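WZI (Escherichia coli, PDB 2YNK) is an outer-membrane beta-barrel lectin that binds carbohydrate and takes part in assembly of the group 1 capsule on the cell surface. Local coordinates at residues Ile121-Gly131 against Gly163-Gly171. Residues are numbered along the deposited sequence; the frame is centred on the assembly and turned at random.
Sequences ISNGSRFNANG and GDAMRPMTG
Ile121 and Arg167 run past each other in opposite directions, the CG2 branch of the isoleucine lying 3.7 Å from CG of the arginine chain. CD1 of Ile121 lies 3.8 Å from CA of Met166, a selenomethionine. The backbone O of Ile121 sits near the guanidinium plane, close to NH1 of Arg167 but at a poor angle for a hydrogen bond. Asn123 covers one face of that group: its amide stacks almost flat on the guanidinium, the planes 14° apart, with CG 3.7 Å from NE of Arg167 and displaced toward the rim. A bond from Asn123 ND2 to the backbone O of Ser125, 3.1 Å long, helps hold the amide in this orientation. At the guanidinium edge, Asn128 ND2 approaches NH2 of Arg167 to 3.7 Å, its amide nearly perpendicular. Glu116 ties the two together, forming a salt bridge with Arg167 and a weak hydrogen bond with Asn128. Asn130 crosses Pro168 at about a right angle, CB resting 3.7 Å from CG of the proline. OD1 of Asn130 comes obliquely to within 3.5 Å of NE of Arg167, while its ND2 donates to OE1 of Gln147. The arginine chain bends at chi3 (107°), and its guanidinium lies among Asn123, Asn128 and Asn130. The contact joins the loop before strand 127-138 and the strand's first residues to the segment leading into strand 170-176; strand 141-145 lies between them in the sheet, and Tyr357 packs against Ile121 and Met166.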
loop_
_atom_site.group_PDB
_atom_site.type_symbol
_atom_site.label_atom_id
_atom_site.label_comp_id
_atom_site.label_asym_id
_atom_site.label_seq_id
_atom_site.Cartn_x
_atom_site.Cartn_y
_atom_site.Cartn_z
ATOM N N ILE A 121 12.222 -12.524 -1.794
ATOM C CA ILE A 121 13.005 -11.419 -1.254
ATOM C C ILE A 121 14.024 -11.997 -0.269
ATOM O O ILE A 121 13.675 -12.837 0.543
ATOM C CB ILE A 121 12.088 -10.373 -0.565
ATOM C CG1 ILE A 121 10.975 -9.920 -1.516
ATOM C CG2 ILE A 121 12.884 -9.165 -0.104
ATOM C CD1 ILE A 121 10.248 -8.663 -1.073
ATOM N N SER A 122 15.279 -11.563 -0.347
ATOM C CA SER A 122 16.323 -12.076 0.551
ATOM C C SER A 122 16.063 -11.711 1.989
ATOM O O SER A 122 15.322 -10.766 2.281
ATOM C CB SER A 122 17.703 -11.529 0.177
ATOM O OG SER A 122 18.197 -12.182 -0.972
ATOM N N ASN A 123 16.699 -12.451 2.889
ATOM C CA ASN A 123 16.608 -12.158 4.298
ATOM C C ASN A 123 17.770 -12.766 5.054
ATOM O O ASN A 123 18.582 -13.492 4.477
ATOM C CB ASN A 123 15.279 -12.685 4.846
ATOM C CG ASN A 123 14.639 -11.745 5.853
ATOM O OD1 ASN A 123 14.819 -10.530 5.800
ATOM N ND2 ASN A 123 13.876 -12.315 6.773
ATOM N N GLY A 124 17.869 -12.443 6.338
ATOM C CA GLY A 124 18.866 -13.052 7.208
ATOM C C GLY A 124 18.516 -14.496 7.514
ATOM O O GLY A 124 19.389 -15.329 7.702
ATOM N N SER A 125 17.228 -14.798 7.515
ATOM C CA SER A 125 16.722 -16.023 8.104
ATOM C C SER A 125 15.356 -16.274 7.544
ATOM O O SER A 125 14.650 -15.325 7.193
ATOM C CB SER A 125 16.601 -15.835 9.612
ATOM O OG SER A 125 15.904 -16.905 10.193
ATOM N N ARG A 126 14.953 -17.531 7.482
ATOM C CA ARG A 126 13.608 -17.859 7.020
ATOM C C ARG A 126 12.535 -17.512 8.056
ATOM O O ARG A 126 11.354 -17.644 7.780
ATOM C CB ARG A 126 13.507 -19.333 6.627
ATOM C CG ARG A 126 13.627 -20.331 7.767
ATOM C CD ARG A 126 14.179 -21.642 7.230
ATOM N NE ARG A 126 14.200 -22.714 8.224
ATOM C CZ ARG A 126 13.230 -23.606 8.409
ATOM N NH1 ARG A 126 12.114 -23.579 7.676
ATOM N NH2 ARG A 126 13.374 -24.534 9.347
ATOM N N PHE A 127 12.964 -17.090 9.241
ATOM C CA PHE A 127 12.082 -16.629 10.296
ATOM C C PHE A 127 12.136 -15.119 10.362
ATOM O O PHE A 127 13.232 -14.545 10.274
ATOM C CB PHE A 127 12.550 -17.149 11.652
ATOM C CG PHE A 127 12.293 -18.604 11.874
ATOM C CD1 PHE A 127 11.046 -19.040 12.308
ATOM C CD2 PHE A 127 13.309 -19.536 11.696
ATOM C CE1 PHE A 127 10.815 -20.383 12.541
ATOM C CE2 PHE A 127 13.086 -20.882 11.925
ATOM C CZ PHE A 127 11.841 -21.309 12.344
ATOM N N ASN A 128 10.977 -14.475 10.554
ATOM C CA ASN A 128 10.950 -13.023 10.748
ATOM C C ASN A 128 9.701 -12.497 11.463
ATOM O O ASN A 128 8.706 -13.206 11.637
ATOM C CB ASN A 128 11.132 -12.314 9.417
ATOM C CG ASN A 128 9.867 -12.274 8.612
ATOM O OD1 ASN A 128 9.081 -11.366 8.769
ATOM N ND2 ASN A 128 9.662 -13.254 7.746
ATOM N N ALA A 129 9.773 -11.237 11.871
ATOM C CA ALA A 129 8.694 -10.603 12.606
ATOM C C ALA A 129 8.102 -9.424 11.830
ATOM O O ALA A 129 7.842 -8.376 12.413
ATOM C CB ALA A 129 9.204 -10.150 13.966
ATOM N N ASN A 130 7.899 -9.602 10.520
ATOM C CA ASN A 130 7.322 -8.562 9.657
ATOM C C ASN A 130 5.855 -8.272 10.050
ATOM O O ASN A 130 5.069 -9.180 10.356
ATOM C CB ASN A 130 7.407 -8.956 8.170
ATOM C CG ASN A 130 8.859 -8.995 7.621
ATOM O OD1 ASN A 130 9.094 -9.393 6.467
ATOM N ND2 ASN A 130 9.824 -8.588 8.440
ATOM N N GLY A 131 5.494 -7.000 10.065
ATOM C CA GLY A 131 4.181 -6.615 10.507
ATOM C C GLY A 131 4.095 -6.431 12.008
ATOM O O GLY A 131 3.157 -5.785 12.477
ATOM N N GLY A 163 5.600 2.283 -1.013
ATOM C CA GLY A 163 4.667 1.202 -1.173
ATOM C C GLY A 163 4.985 0.008 -0.299
ATOM O O GLY A 163 5.537 0.132 0.796
ATOM N N ASP A 164 4.709 -1.153 -0.876
ATOM C CA ASP A 164 4.340 -2.368 -0.189
ATOM C C ASP A 164 5.119 -3.570 -0.671
ATOM O O ASP A 164 4.875 -4.675 -0.193
ATOM C CB ASP A 164 2.903 -2.628 -0.625
ATOM C CG ASP A 164 2.073 -3.245 0.423
ATOM O OD1 ASP A 164 2.383 -3.078 1.618
ATOM O OD2 ASP A 164 1.078 -3.870 0.033
ATOM N N ALA A 165 6.031 -3.350 -1.629
ATOM C CA ALA A 165 6.559 -4.386 -2.505
ATOM C C ALA A 165 7.976 -4.755 -2.094
ATOM O O ALA A 165 8.919 -4.671 -2.893
ATOM C CB ALA A 165 6.540 -3.874 -3.939
HETATM N N MSE A 166 8.115 -5.154 -0.836
HETATM C CA MSE A 166 9.392 -5.099 -0.124
HETATM C C MSE A 166 9.094 -5.414 1.309
HETATM O O MSE A 166 7.952 -5.305 1.749
HETATM C CB MSE A 166 9.938 -3.674 -0.175
HETATM C CG MSE A 166 8.730 -2.724 -0.084
HETATM SE SE MSE A 166 9.040 -1.358 1.257
HETATM C CE MSE A 166 8.258 -2.323 2.788
ATOM N N ARG A 167 10.112 -5.792 2.067
ATOM C CA ARG A 167 9.894 -6.186 3.445
ATOM C C ARG A 167 9.792 -4.930 4.280
ATOM O O ARG A 167 10.617 -4.023 4.118
ATOM C CB ARG A 167 11.015 -7.093 3.946
ATOM C CG ARG A 167 11.158 -8.335 3.096
ATOM C CD ARG A 167 12.211 -9.286 3.632
ATOM N NE ARG A 167 11.572 -10.448 4.221
ATOM C CZ ARG A 167 11.481 -11.640 3.653
ATOM N NH1 ARG A 167 12.026 -11.892 2.473
ATOM N NH2 ARG A 167 10.853 -12.604 4.292
ATOM N N PRO A 168 8.780 -4.864 5.167
ATOM C CA PRO A 168 8.593 -3.670 5.978
ATOM C C PRO A 168 9.802 -3.442 6.880
ATOM O O PRO A 168 10.450 -4.413 7.300
ATOM C CB PRO A 168 7.331 -3.984 6.790
ATOM C CG PRO A 168 7.247 -5.472 6.815
ATOM C CD PRO A 168 7.826 -5.931 5.517
HETATM N N MSE A 169 10.105 -2.176 7.161
HETATM C CA MSE A 169 11.329 -1.815 7.853
HETATM C C MSE A 169 11.052 -1.493 9.273
HETATM O O MSE A 169 9.971 -0.996 9.615
HETATM C CB MSE A 169 11.951 -0.585 7.223
HETATM C CG MSE A 169 12.125 -0.761 5.722
HETATM SE SE MSE A 169 12.884 0.900 4.988
HETATM C CE MSE A 169 11.200 1.945 4.963
ATOM N N THR A 170 12.051 -1.734 10.113
ATOM C CA THR A 170 11.935 -1.504 11.542
ATOM C C THR A 170 12.088 -0.034 11.849
ATOM O O THR A 170 13.069 0.593 11.425
ATOM C CB THR A 170 12.978 -2.303 12.318
ATOM O OG1 THR A 170 12.570 -3.673 12.343
ATOM C CG2 THR A 170 13.116 -1.796 13.740
ATOM N N GLY A 171 11.114 0.513 12.579
ATOM C CA GLY A 171 11.118 1.931 12.889
ATOM C C GLY A 171 9.945 2.456 13.690
ATOM O O GLY A 171 9.103 1.696 14.191
#